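Local coordinates for protein NEQ011 (Nanoarchaeum equitans Kin4-M, PDB 6GQ8) that reduces superoxide at a mononuclear iron centre, as a superoxide reductase of the neelaredoxin type, at the interface of chains A and B and the interface of chains A and C. Numbering follows the deposited sequence. Chains: chain A/B/C, NEQ011.

Chain A meets two copies of itself through different surfaces, and the C-alpha centres of contact 1 and contact 2 lie about 18 Å apart. Contact 1 pairs strand 78-84 of chain A with the same strand of chain B. Contact 2 uses strands 43-52, 58-65 and 89-97 of chain A against the N-terminus and strands 43-52, 89-97 and 101-108 of chain C. The two contacts share no residue. Each interface has its own two-fold symmetry, so together they can link the four copies of the deposited assembly. C:Tyr96 directly precedes the iron-ligating cysteine in sequence, which suggests that contact 2 lies close to the metal centre.

Contact 1: the interface of chains A and B. Residues chain A 78-82; chain B 78-81.
A:Ile80 and B:Ile80 pair across the interface where strand 78-84 of chain A runs antiparallel to the same strand of chain B, an edge-to-edge beta bridge that joins the two subunits. The backbones are held by a reciprocal pair of hydrogen bonds: A:Ile80 N gives to B:Ile80 O at 2.9 Å, and B:Ile80 N returns the bond to A:Ile80 O. On one face of this bonded pair the two isoleucine side chains lie side by side and point the same way, CB of A:Ile80 3.8 Å from CB of B:Ile80. In both, CG1 stands anti to the carbonyl carbon (chi1 -53° in A:Ile80), and the delta-methyls CD1 meet at the far ends of the two chains. This tight centre is apolar apart from the paired amides and carbonyls.

Toward one end the packing passes to A:Tyr82 and B:Lys78. The extended lysine chain crosses one face of the phenol ring, CD offset toward the rim and 3.6 Å from A:Tyr82 CE2, in a CH-pi contact. B:Lys78 CG is anti to its backbone N (chi1 174°), which starts the aliphatic chain along the ring and carries the amine NZ past the hydroxyl. The carbonyl O of B:Lys78 comes to the ring edge, in plane, 3.4 Å from A:Tyr82 CD2. B:Ile80 CD1 also touches the hydroxyl oxygen OH of A:Tyr82, at 3.5 Å.

In contrast to the close-packed isoleucines, the tyrosine-lysine end is looser in its polar contacts, which run through water. Water 1 joins A:Tyr82 N and O to B:Lys78 O, the last at 2.6 Å. Water 2 lies between B:Lys78 NZ, 2.9 Å away, and the A:Tyr82 hydroxyl, a longer link at the lysine tip. The two-fold axis repeats the tyrosine-lysine pair at the other end. The bridge thus joins the edge strands of two subunits in the deposited assembly and may serve the oligomer in solution.

Contact 2: the interface of chains A and C. Residues chain A 49, 57, 59, 62, 92, 94; chain C 1, 45, 96, 101-102.
The indole of C:Trp45 is sandwiched: C:Tyr96 CB lies on one face, and the guanidinium of A:Arg62 on the other. NH2 of A:Arg62 sits over the centre of the six-membered ring, 3.0 Å from its centroid, and NH1 lies over the five-membered ring, both in cation-pi contact. The guanidinium is tilted 59° from the indole, its edge toward the ring; the arginine chain bends at chi3 and turns it there. This subunit interface of a desulfoferrodoxin-family superoxide reductase also holds the imidazole of A:His59, with A:Tyr49 CE1 on one face and A:Arg62 NE and C:Trp45 NE1 at its edge. The imidazole stands steeply, edge to face, against both the indole and the C:Tyr96 phenol. The phenol of A:Tyr49 carries A:His59 CD2 on one face and C:Met1 CE on the other, though the methionine is poorly ordered.

The indole N-H of C:Trp45 bonds to A:His59 ND1 at 3.0 Å. The acceptor receives it nearly in the imidazole plane but lies 25° out of the indole plane, and the bond is bent, 137° at the hydrogen. Accepting at ND1 would leave any ring proton on NE2 if the imidazole is neutral. The A:Tyr49 hydroxyl meets the indole tip to tip. A phenylalanine in place of C:Trp45 would probably leave A:His59 ND1 without its N-H donor and give the A:Arg62 guanidinium a smaller surface to rest on.

C:Tyr96 OH accepts a nearly straight bond from the backbone N of A:His59 at 2.8 Å, and water 4 links the same hydroxyl to A:His59 O. A:His59 CB covers the face of that phenol, 3.4 Å from C:Tyr96 CZ, and A:Pro57 O comes to its edge in plane. Tip to tip with A:Tyr49, C:Leu102 CD1 lies 3.8 Å from CE1 of the phenol. Water 3 bridges A:Pro57 O and C:Gly101 N.

Contact 1: the interface of chains A and B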
loop_
_atom_site.group_PDB
_atom_site.type_symbol
_atom_site.label_atom_id
_atom_site.label_comp_id
_atom_site.label_asym_id
_atom_site.label_seq_id
_atom_site.Cartn_x
_atom_site.Cartn_y
_atom_site.Cartn_z
ATOM N N LYS A 78 10.068 -9.228 -7.734
ATOM C CA LYS A 78 11.049 -8.458 -8.490
ATOM C C LYS A 78 10.365 -7.227 -9.064
ATOM O O LYS A 78 9.269 -7.331 -9.621
ATOM C CB LYS A 78 11.665 -9.296 -9.618
ATOM C CG LYS A 78 12.595 -8.511 -10.534
ATOM C CD LYS A 78 13.171 -9.384 -11.639
ATOM C CE LYS A 78 14.122 -8.585 -12.519
ATOM N NZ LYS A 78 14.808 -9.432 -13.534
ATOM N N ALA A 79 11.008 -6.071 -8.932
ATOM C CA ALA A 79 10.414 -4.839 -9.426
ATOM C C ALA A 79 11.509 -3.871 -9.838
ATOM O O ALA A 79 12.607 -3.873 -9.275
ATOM C CB ALA A 79 9.507 -4.186 -8.377
ATOM N N ILE A 80 11.194 -3.044 -10.830
ATOM C CA ILE A 80 12.065 -1.966 -11.273
ATOM C C ILE A 80 11.304 -0.659 -11.112
ATOM O O ILE A 80 10.171 -0.533 -11.592
ATOM C CB ILE A 80 12.525 -2.159 -12.730
ATOM C CG1 ILE A 80 13.145 -3.545 -12.919
ATOM C CG2 ILE A 80 13.526 -1.077 -13.125
ATOM C CD1 ILE A 80 13.758 -3.756 -14.291
ATOM N N VAL A 81 11.908 0.294 -10.405
ATOM C CA VAL A 81 11.342 1.622 -10.232
ATOM C C VAL A 81 12.383 2.635 -10.688
ATOM O O VAL A 81 13.544 2.303 -10.931
ATOM C CB VAL A 81 10.900 1.910 -8.780
ATOM C CG1 VAL A 81 9.787 0.953 -8.354
ATOM C CG2 VAL A 81 12.083 1.847 -7.827
ATOM N N TYR A 82 11.948 3.890 -10.790
ATOM C CA TYR A 82 12.751 4.969 -11.354
ATOM C C TYR A 82 12.606 6.187 -10.457
ATOM O O TYR A 82 11.485 6.550 -10.087
ATOM C CB TYR A 82 12.304 5.315 -12.780
ATOM C CG TYR A 82 12.403 4.175 -13.767
ATOM C CD1 TYR A 82 13.467 4.090 -14.653
ATOM C CD2 TYR A 82 11.427 3.186 -13.816
ATOM C CE1 TYR A 82 13.561 3.052 -15.559
ATOM C CE2 TYR A 82 11.514 2.141 -14.715
ATOM C CZ TYR A 82 12.581 2.080 -15.586
ATOM O OH TYR A 82 12.665 1.040 -16.485
ATOM N N LYS B 78 6.640 5.327 -13.181
ATOM C CA LYS B 78 6.949 4.237 -14.098
ATOM C C LYS B 78 7.456 3.058 -13.288
ATOM O O LYS B 78 8.288 3.233 -12.393
ATOM C CB LYS B 78 8.000 4.650 -15.137
ATOM C CG LYS B 78 8.459 3.502 -16.033
ATOM C CD LYS B 78 9.515 3.952 -17.038
ATOM C CE LYS B 78 9.948 2.808 -17.941
ATOM N NZ LYS B 78 10.893 3.260 -19.004
ATOM N N ALA B 79 6.966 1.859 -13.598
ATOM C CA ALA B 79 7.369 0.679 -12.852
ATOM C C ALA B 79 7.331 -0.542 -13.758
ATOM O O ALA B 79 6.547 -0.610 -14.710
ATOM C CB ALA B 79 6.476 0.451 -11.627
ATOM N N ILE B 80 8.202 -1.498 -13.456
ATOM C CA ILE B 80 8.227 -2.788 -14.132
ATOM C C ILE B 80 8.003 -3.865 -13.083
ATOM O O ILE B 80 8.726 -3.923 -12.082
ATOM C CB ILE B 80 9.551 -3.020 -14.877
ATOM C CG1 ILE B 80 9.858 -1.836 -15.803
ATOM C CG2 ILE B 80 9.492 -4.323 -15.665
ATOM C CD1 ILE B 80 11.081 -2.041 -16.682
ATOM N N VAL B 81 7.007 -4.715 -13.313
ATOM C CA VAL B 81 6.703 -5.822 -12.422
ATOM C C VAL B 81 6.721 -7.108 -13.244
ATOM O O VAL B 81 6.772 -7.084 -14.473
ATOM C CB VAL B 81 5.358 -5.634 -11.696
ATOM C CG1 VAL B 81 5.410 -4.400 -10.794
ATOM C CG2 VAL B 81 4.225 -5.514 -12.695
HETATM O O HOH W 1 9.103 4.487 -10.322
HETATM O O HOH W 2 12.181 0.734 -19.658
#

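Contact 2: the interface of chains A and C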
loop_
_atom_site.group_PDB
_atom_site.type_symbol
_atom_site.label_atom_id
_atom_site.label_comp_id
_atom_site.label_asym_id
_atom_site.label_seq_id
_atom_site.Cartn_x
_atom_site.Cartn_y
_atom_site.Cartn_z
ATOM N N TYR A 49 13.837 2.950 0.257
ATOM C CA TYR A 49 14.142 4.267 0.792
ATOM C C TYR A 49 15.470 4.762 0.236
ATOM O O TYR A 49 16.335 3.972 -0.156
ATOM C CB TYR A 49 14.219 4.249 2.323
ATOM C CG TYR A 49 12.969 3.753 3.019
ATOM C CD1 TYR A 49 12.003 4.643 3.476
ATOM C CD2 TYR A 49 12.766 2.399 3.237
ATOM C CE1 TYR A 49 10.862 4.194 4.121
ATOM C CE2 TYR A 49 11.630 1.939 3.883
ATOM C CZ TYR A 49 10.684 2.841 4.323
ATOM O OH TYR A 49 9.555 2.387 4.960
ATOM N N PRO A 57 15.814 9.296 6.018
ATOM C CA PRO A 57 15.467 8.419 4.892
ATOM C C PRO A 57 14.181 8.881 4.226
ATOM O O PRO A 57 13.182 9.159 4.895
ATOM C CB PRO A 57 15.305 7.041 5.548
ATOM C CG PRO A 57 15.007 7.335 6.978
ATOM C CD PRO A 57 15.775 8.583 7.306
ATOM N N HIS A 59 11.162 7.902 1.672
ATOM C CA HIS A 59 10.479 6.777 1.051
ATOM C C HIS A 59 10.354 7.027 -0.445
ATOM O O HIS A 59 9.759 8.027 -0.865
ATOM C CB HIS A 59 9.102 6.576 1.681
ATOM C CG HIS A 59 8.559 5.192 1.515
ATOM N ND1 HIS A 59 7.414 4.760 2.152
ATOM C CD2 HIS A 59 9.006 4.139 0.792
ATOM C CE1 HIS A 59 7.178 3.502 1.826
ATOM N NE2 HIS A 59 8.132 3.100 1.005
ATOM N N ARG A 62 6.920 1.888 -2.833
ATOM C CA ARG A 62 6.342 0.749 -2.129
ATOM C C ARG A 62 5.722 -0.173 -3.170
ATOM O O ARG A 62 4.862 0.257 -3.945
ATOM C CB ARG A 62 5.304 1.211 -1.101
ATOM C CG ARG A 62 4.499 0.108 -0.430
ATOM C CD ARG A 62 3.793 0.631 0.828
ATOM N NE ARG A 62 4.696 0.714 1.974
ATOM C CZ ARG A 62 4.377 1.257 3.146
ATOM N NH1 ARG A 62 3.173 1.782 3.338
ATOM N NH2 ARG A 62 5.264 1.274 4.133
ATOM N N ILE A 92 17.985 1.871 0.603
ATOM C CA ILE A 92 17.616 0.896 1.620
ATOM C C ILE A 92 16.377 0.160 1.137
ATOM O O ILE A 92 15.346 0.785 0.860
ATOM C CB ILE A 92 17.363 1.553 2.987
ATOM C CG1 ILE A 92 18.599 2.335 3.442
ATOM C CG2 ILE A 92 16.984 0.504 4.023
ATOM C CD1 ILE A 92 18.376 3.181 4.680
ATOM N N ILE A 94 13.647 -2.879 2.090
ATOM C CA ILE A 94 13.073 -3.675 3.166
ATOM C C ILE A 94 12.015 -4.569 2.546
ATOM O O ILE A 94 11.084 -4.076 1.900
ATOM C CB ILE A 94 12.467 -2.794 4.270
ATOM C CG1 ILE A 94 13.548 -1.923 4.916
ATOM C CG2 ILE A 94 11.758 -3.650 5.313
ATOM C CD1 ILE A 94 13.044 -1.085 6.074
ATOM N N MET C 1 18.158 4.506 11.385
ATOM C CA MET C 1 17.117 4.594 10.368
ATOM C C MET C 1 15.749 4.798 11.015
ATOM O O MET C 1 15.074 5.798 10.757
ATOM C CB MET C 1 17.112 3.340 9.492
ATOM C CG MET C 1 16.151 3.409 8.318
ATOM S SD MET C 1 15.860 1.805 7.550
ATOM C CE MET C 1 14.630 2.242 6.326
ATOM N N TRP C 45 1.857 7.078 6.409
ATOM C CA TRP C 45 1.354 5.727 6.635
ATOM C C TRP C 45 1.828 5.224 7.991
ATOM O O TRP C 45 2.689 5.823 8.639
ATOM C CB TRP C 45 1.789 4.773 5.511
ATOM C CG TRP C 45 3.275 4.738 5.223
ATOM C CD1 TRP C 45 3.936 5.425 4.242
ATOM C CD2 TRP C 45 4.269 3.942 5.889
ATOM N NE1 TRP C 45 5.277 5.124 4.274
ATOM C CE2 TRP C 45 5.506 4.213 5.270
ATOM C CE3 TRP C 45 4.233 3.035 6.955
ATOM C CZ2 TRP C 45 6.696 3.618 5.688
ATOM C CZ3 TRP C 45 5.419 2.441 7.364
ATOM C CH2 TRP C 45 6.629 2.731 6.729
ATOM N N TYR C 96 5.603 6.867 9.140
ATOM C CA TYR C 96 6.519 7.584 8.264
ATOM C C TYR C 96 6.048 9.017 8.084
ATOM O O TYR C 96 4.881 9.259 7.752
ATOM C CB TYR C 96 6.639 6.895 6.901
ATOM C CG TYR C 96 7.453 7.672 5.889
ATOM C CD1 TYR C 96 8.831 7.784 6.016
ATOM C CD2 TYR C 96 6.844 8.282 4.800
ATOM C CE1 TYR C 96 9.582 8.492 5.089
ATOM C CE2 TYR C 96 7.585 8.992 3.871
ATOM C CZ TYR C 96 8.952 9.094 4.019
ATOM O OH TYR C 96 9.689 9.800 3.094
ATOM N N GLY C 101 11.287 11.187 8.640
ATOM C CA GLY C 101 11.666 9.786 8.643
ATOM C C GLY C 101 10.670 8.862 9.327
ATOM O O GLY C 101 9.461 9.104 9.354
ATOM N N LEU C 102 11.204 7.769 9.867
ATOM C CA LEU C 102 10.424 6.668 10.408
ATOM C C LEU C 102 10.493 6.660 11.932
ATOM O O LEU C 102 11.511 7.020 12.528
ATOM C CB LEU C 102 10.926 5.331 9.853
ATOM C CG LEU C 102 10.804 5.211 8.333
ATOM C CD1 LEU C 102 11.874 4.296 7.763
ATOM C CD2 LEU C 102 9.424 4.715 7.957
HETATM O O HOH W 3 11.136 11.466 5.779
HETATM O O HOH W 4 8.662 10.046 0.508
#